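Local coordinates for NF-kappa-B inhibitor beta (PDB 1OY3), which inhibits NF-kappa-B by binding it and trapping it in the cytoplasm, through a stack of ankyrin repeats, at residues C[212-221]-C[243-253]. Numbering follows the deposited sequence.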
ATOM      1  N   LEU C 212      16.209  -4.895 -14.965  1.00 20.00           N
ATOM      2  CA  LEU C 212      16.674  -4.724 -16.343  1.00 23.64           C
ATOM      3  C   LEU C 212      17.235  -6.003 -16.962  1.00 21.83           C
ATOM      4  O   LEU C 212      16.794  -6.426 -18.033  1.00 22.48           O
ATOM      5  CB  LEU C 212      17.708  -3.588 -16.414  1.00 18.72           C
ATOM      6  CG  LEU C 212      17.059  -2.199 -16.339  1.00 18.43           C
ATOM      7  CD1 LEU C 212      18.130  -1.119 -16.202  1.00 16.15           C
ATOM      8  CD2 LEU C 212      16.186  -1.965 -17.590  1.00  7.63           C
ATOM      9  N   LYS C 213      18.189  -6.634 -16.287  1.00 26.62           N
ATOM     10  CA  LYS C 213      18.773  -7.859 -16.811  1.00 26.45           C
ATOM     11  C   LYS C 213      17.699  -8.922 -17.039  1.00 25.72           C
ATOM     12  O   LYS C 213      17.806  -9.720 -17.975  1.00 24.17           O
ATOM     13  CB  LYS C 213      19.863  -8.384 -15.867  1.00 31.27           C
ATOM     14  CG  LYS C 213      20.834  -7.302 -15.412  1.00 35.12           C
ATOM     15  CD  LYS C 213      22.292  -7.728 -15.470  1.00 34.36           C
ATOM     16  CE  LYS C 213      22.632  -8.828 -14.479  1.00 38.84           C
ATOM     17  NZ  LYS C 213      24.103  -9.088 -14.484  1.00 33.50           N
ATOM     18  N   ALA C 214      16.656  -8.933 -16.208  1.00 21.37           N
ATOM     19  CA  ALA C 214      15.584  -9.921 -16.377  1.00 16.34           C
ATOM     20  C   ALA C 214      14.619  -9.558 -17.502  1.00 20.53           C
ATOM     21  O   ALA C 214      13.629 -10.263 -17.738  1.00 20.91           O
ATOM     22  CB  ALA C 214      14.821 -10.117 -15.079  1.00 18.33           C
ATOM     23  N   GLY C 215      14.889  -8.449 -18.186  1.00 21.16           N
ATOM     24  CA  GLY C 215      14.060  -8.062 -19.312  1.00 21.02           C
ATOM     25  C   GLY C 215      12.855  -7.167 -19.095  1.00 25.59           C
ATOM     26  O   GLY C 215      11.923  -7.193 -19.903  1.00 25.51           O
ATOM     27  N   ALA C 216      12.847  -6.393 -18.015  1.00 23.33           N
ATOM     28  CA  ALA C 216      11.737  -5.487 -17.761  1.00 23.44           C
ATOM     29  C   ALA C 216      11.782  -4.418 -18.855  1.00 22.70           C
ATOM     30  O   ALA C 216      12.812  -3.761 -19.050  1.00 26.29           O
ATOM     31  CB  ALA C 216      11.881  -4.845 -16.383  1.00 16.09           C
ATOM     32  N   ASP C 217      10.669  -4.253 -19.565  1.00 24.19           N
ATOM     33  CA  ASP C 217      10.575  -3.285 -20.659  1.00 25.13           C
ATOM     34  C   ASP C 217      10.784  -1.827 -20.240  1.00 26.27           C
ATOM     35  O   ASP C 217       9.872  -1.184 -19.737  1.00 30.14           O
ATOM     36  CB  ASP C 217       9.218  -3.421 -21.348  1.00 27.57           C
ATOM     37  CG  ASP C 217       9.140  -2.617 -22.629  1.00 33.21           C
ATOM     38  OD1 ASP C 217       8.126  -2.748 -23.355  1.00 39.22           O
ATOM     39  OD2 ASP C 217      10.095  -1.855 -22.910  1.00 26.66           O
ATOM     40  N   PRO C 218      11.981  -1.273 -20.499  1.00 31.96           N
ATOM     41  CA  PRO C 218      12.305   0.109 -20.139  1.00 28.88           C
ATOM     42  C   PRO C 218      11.558   1.171 -20.954  1.00 29.54           C
ATOM     43  O   PRO C 218      11.754   2.373 -20.746  1.00 27.68           O
ATOM     44  CB  PRO C 218      13.808   0.164 -20.359  1.00 33.08           C
ATOM     45  CG  PRO C 218      13.962  -0.672 -21.582  1.00 33.56           C
ATOM     46  CD  PRO C 218      13.064  -1.865 -21.308  1.00 30.93           C
ATOM     47  N   THR C 219      10.692   0.729 -21.862  1.00 28.68           N
ATOM     48  CA  THR C 219       9.934   1.656 -22.697  1.00 30.17           C
ATOM     49  C   THR C 219       8.532   1.955 -22.145  1.00 29.38           C
ATOM     50  O   THR C 219       7.772   2.726 -22.733  1.00 31.40           O
ATOM     51  CB  THR C 219       9.790   1.107 -24.130  1.00 28.30           C
ATOM     52  OG1 THR C 219       9.484   2.185 -25.018  1.00 40.51           O
ATOM     53  CG2 THR C 219       8.656   0.093 -24.208  1.00 29.81           C
ATOM     54  N   ALA C 220       8.191   1.343 -21.016  1.00 23.76           N
ATOM     55  CA  ALA C 220       6.880   1.543 -20.416  1.00 24.44           C
ATOM     56  C   ALA C 220       6.752   2.947 -19.840  1.00 25.31           C
ATOM     57  O   ALA C 220       7.678   3.457 -19.214  1.00 24.23           O
ATOM     58  CB  ALA C 220       6.643   0.505 -19.312  1.00 21.23           C
ATOM     59  N   ARG C 221       5.605   3.577 -20.048  1.00 23.15           N
ATOM     60  CA  ARG C 221       5.409   4.912 -19.498  1.00 28.24           C
ATOM     61  C   ARG C 221       4.244   4.939 -18.518  1.00 27.21           C
ATOM     62  O   ARG C 221       3.286   4.180 -18.655  1.00 24.22           O
ATOM     63  CB  ARG C 221       5.186   5.927 -20.621  1.00 33.49           C
ATOM     64  CG  ARG C 221       4.063   5.584 -21.579  1.00 43.01           C
ATOM     65  CD  ARG C 221       4.151   6.469 -22.816  1.00 47.68           C
ATOM     66  NE  ARG C 221       5.448   6.329 -23.474  1.00 52.41           N
ATOM     67  CZ  ARG C 221       5.832   7.023 -24.542  1.00 55.80           C
ATOM     68  NH1 ARG C 221       5.016   7.915 -25.087  1.00 58.53           N
ATOM     69  NH2 ARG C 221       7.036   6.821 -25.067  1.00 53.67           N
ATOM     70  N   LEU C 243      22.469   3.025 -16.066  1.00 41.91           N
ATOM     71  CA  LEU C 243      21.943   1.666 -16.221  1.00 39.04           C
ATOM     72  C   LEU C 243      20.917   1.591 -17.334  1.00 40.54           C
ATOM     73  O   LEU C 243      21.088   0.843 -18.300  1.00 39.30           O
ATOM     74  CB  LEU C 243      21.298   1.189 -14.916  1.00 41.11           C
ATOM     75  CG  LEU C 243      22.207   0.617 -13.825  1.00 38.39           C
ATOM     76  CD1 LEU C 243      23.364   1.557 -13.555  1.00 43.02           C
ATOM     77  CD2 LEU C 243      21.386   0.383 -12.557  1.00 37.66           C
ATOM     78  N   LEU C 244      19.842   2.363 -17.186  1.00 39.94           N
ATOM     79  CA  LEU C 244      18.773   2.392 -18.180  1.00 38.72           C
ATOM     80  C   LEU C 244      19.360   2.627 -19.564  1.00 40.01           C
ATOM     81  O   LEU C 244      18.979   1.960 -20.530  1.00 37.90           O
ATOM     82  CB  LEU C 244      17.757   3.489 -17.832  1.00 33.44           C
ATOM     83  CG  LEU C 244      16.851   3.137 -16.647  1.00 29.62           C
ATOM     84  CD1 LEU C 244      16.287   4.397 -16.002  1.00 26.79           C
ATOM     85  CD2 LEU C 244      15.734   2.223 -17.136  1.00 27.69           C
ATOM     86  N   ARG C 245      20.296   3.569 -19.653  1.00 42.12           N
ATOM     87  CA  ARG C 245      20.950   3.874 -20.919  1.00 43.96           C
ATOM     88  C   ARG C 245      21.602   2.589 -21.425  1.00 43.07           C
ATOM     89  O   ARG C 245      21.275   2.090 -22.502  1.00 43.70           O
ATOM     90  CB  ARG C 245      22.042   4.928 -20.720  1.00 47.49           C
ATOM     91  CG  ARG C 245      21.587   6.284 -20.198  1.00 48.63           C
ATOM     92  CD  ARG C 245      20.900   7.116 -21.265  1.00 54.84           C
ATOM     93  NE  ARG C 245      21.252   8.531 -21.150  1.00 58.12           N
ATOM     94  CZ  ARG C 245      21.087   9.263 -20.052  1.00 59.20           C
ATOM     95  NH1 ARG C 245      20.569   8.719 -18.960  1.00 63.75           N
ATOM     96  NH2 ARG C 245      21.443  10.540 -20.043  1.00 59.31           N
ATOM     97  N   ALA C 246      22.517   2.057 -20.618  1.00 40.69           N
ATOM     98  CA  ALA C 246      23.250   0.839 -20.949  1.00 38.72           C
ATOM     99  C   ALA C 246      22.363  -0.333 -21.357  1.00 39.27           C
ATOM    100  O   ALA C 246      22.810  -1.231 -22.068  1.00 39.97           O
ATOM    101  CB  ALA C 246      24.138   0.436 -19.778  1.00 36.61           C
ATOM    102  N   HIS C 247      21.110  -0.332 -20.913  1.00 41.37           N
ATOM    103  CA  HIS C 247      20.201  -1.417 -21.263  1.00 41.35           C
ATOM    104  C   HIS C 247      19.213  -1.097 -22.376  1.00 43.54           C
ATOM    105  O   HIS C 247      18.150  -1.714 -22.467  1.00 45.27           O
ATOM    106  CB  HIS C 247      19.451  -1.919 -20.030  1.00 40.05           C
ATOM    107  CG  HIS C 247      20.211  -2.946 -19.248  1.00 39.36           C
ATOM    108  ND1 HIS C 247      21.171  -2.613 -18.315  1.00 39.36           N
ATOM    109  CD2 HIS C 247      20.198  -4.300 -19.308  1.00 35.38           C
ATOM    110  CE1 HIS C 247      21.717  -3.718 -17.836  1.00 37.97           C
ATOM    111  NE2 HIS C 247      21.145  -4.754 -18.423  1.00 36.58           N
ATOM    112  N   GLY C 248      19.564  -0.135 -23.220  1.00 45.84           N
ATOM    113  CA  GLY C 248      18.707   0.213 -24.342  1.00 47.96           C
ATOM    114  C   GLY C 248      17.432   0.990 -24.076  1.00 47.83           C
ATOM    115  O   GLY C 248      16.449   0.839 -24.801  1.00 50.70           O
ATOM    116  N   ALA C 249      17.432   1.819 -23.043  1.00 45.41           N
ATOM    117  CA  ALA C 249      16.259   2.620 -22.740  1.00 45.98           C
ATOM    118  C   ALA C 249      16.295   3.865 -23.632  1.00 47.82           C
ATOM    119  O   ALA C 249      17.236   4.661 -23.557  1.00 45.89           O
ATOM    120  CB  ALA C 249      16.269   3.021 -21.274  1.00 41.27           C
ATOM    121  N   PRO C 250      15.287   4.037 -24.508  1.00 49.34           N
ATOM    122  CA  PRO C 250      15.256   5.210 -25.389  1.00 50.23           C
ATOM    123  C   PRO C 250      15.313   6.498 -24.567  1.00 50.97           C
ATOM    124  O   PRO C 250      14.894   6.519 -23.408  1.00 48.23           O
ATOM    125  CB  PRO C 250      13.932   5.049 -26.128  1.00 49.76           C
ATOM    126  CG  PRO C 250      13.792   3.563 -26.226  1.00 52.77           C
ATOM    127  CD  PRO C 250      14.180   3.120 -24.829  1.00 51.67           C
ATOM    128  N   GLU C 251      15.838   7.563 -25.165  1.00 54.18           N
ATOM    129  CA  GLU C 251      15.957   8.840 -24.468  1.00 56.09           C
ATOM    130  C   GLU C 251      14.585   9.527 -24.359  1.00 58.23           C
ATOM    131  O   GLU C 251      13.769   9.462 -25.282  1.00 56.23           O
ATOM    132  CB  GLU C 251      16.957   9.743 -25.201  1.00 55.42           C
ATOM    133  CG  GLU C 251      17.654  10.767 -24.305  1.00 54.26           C
ATOM    134  CD  GLU C 251      18.761  10.158 -23.451  1.00 53.96           C
ATOM    135  OE1 GLU C 251      19.236  10.843 -22.517  1.00 50.27           O
ATOM    136  OE2 GLU C 251      19.168   9.003 -23.720  1.00 52.04           O
ATOM    137  N   PRO C 252      14.316  10.187 -23.218  1.00 60.69           N
ATOM    138  CA  PRO C 252      13.066  10.901 -22.920  1.00 64.70           C
ATOM    139  C   PRO C 252      12.661  11.966 -23.946  1.00 69.78           C
ATOM    140  O   PRO C 252      13.499  12.484 -24.687  1.00 69.73           O
ATOM    141  CB  PRO C 252      13.338  11.509 -21.545  1.00 63.18           C
ATOM    142  CG  PRO C 252      14.298  10.545 -20.935  1.00 62.03           C
ATOM    143  CD  PRO C 252      15.236  10.258 -22.068  1.00 60.60           C
ATOM    144  N   GLU C 253      11.370  12.292 -23.971  1.00 75.38           N
ATOM    145  CA  GLU C 253      10.839  13.289 -24.897  1.00 80.67           C
ATOM    146  C   GLU C 253      10.495  14.608 -24.212  1.00 83.38           C
ATOM    147  O   GLU C 253       9.380  14.789 -23.725  1.00 83.91           O
ATOM    148  CB  GLU C 253       9.584  12.763 -25.601  1.00 82.16           C
ATOM    149  CG  GLU C 253       9.820  11.635 -26.590  1.00 85.82           C
ATOM    150  CD  GLU C 253      10.087  10.303 -25.920  1.00 88.35           C
ATOM    151  OE1 GLU C 253      11.152  10.147 -25.284  1.00 89.37           O
ATOM    152  OE2 GLU C 253       9.223   9.407 -26.029  1.00 88.67           O
TER
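L212 packs its CB over one face of the H247 ring where the last turn of helix 205-213 meets the end of helix 238-246. CB of L212 sits 3.9 Å from the centroid of the H247 ring and 12° off its normal, a CH-pi contact. A weak bond of 3.5 Å from H247 ND1 to L243 O, which lies at the ring edge, may help hold the ring's rotation. With CG of L212 anti to the carbonyl carbon (chi1 -76°) and the chain extended at chi2, CD1 stays beside the ring at ND1 and lies 4.1 Å from L243 CB and 4.2 Å from L244 CD2. P218, in the type I turn 217-220, continues the apolar seam. Its CB is 3.9 Å from CB of A249, whose N closes the Schellman motif (G248 at C-prime) on L244 O. R221 NH2 and E253 OE2 form a long salt bridge of 3.5 Å; the guanidinium and carboxylate planes are 56° apart, and E253 is poorly ordered. L196 of helix 195-201 touches the L212 side chain. The contact joins ANK 5 to ANK 6 by the side-by-side helix packing of ankyrin repeats. Its chemistry is mainly apolar, so shape and burial probably matter more than the peripheral charge pair.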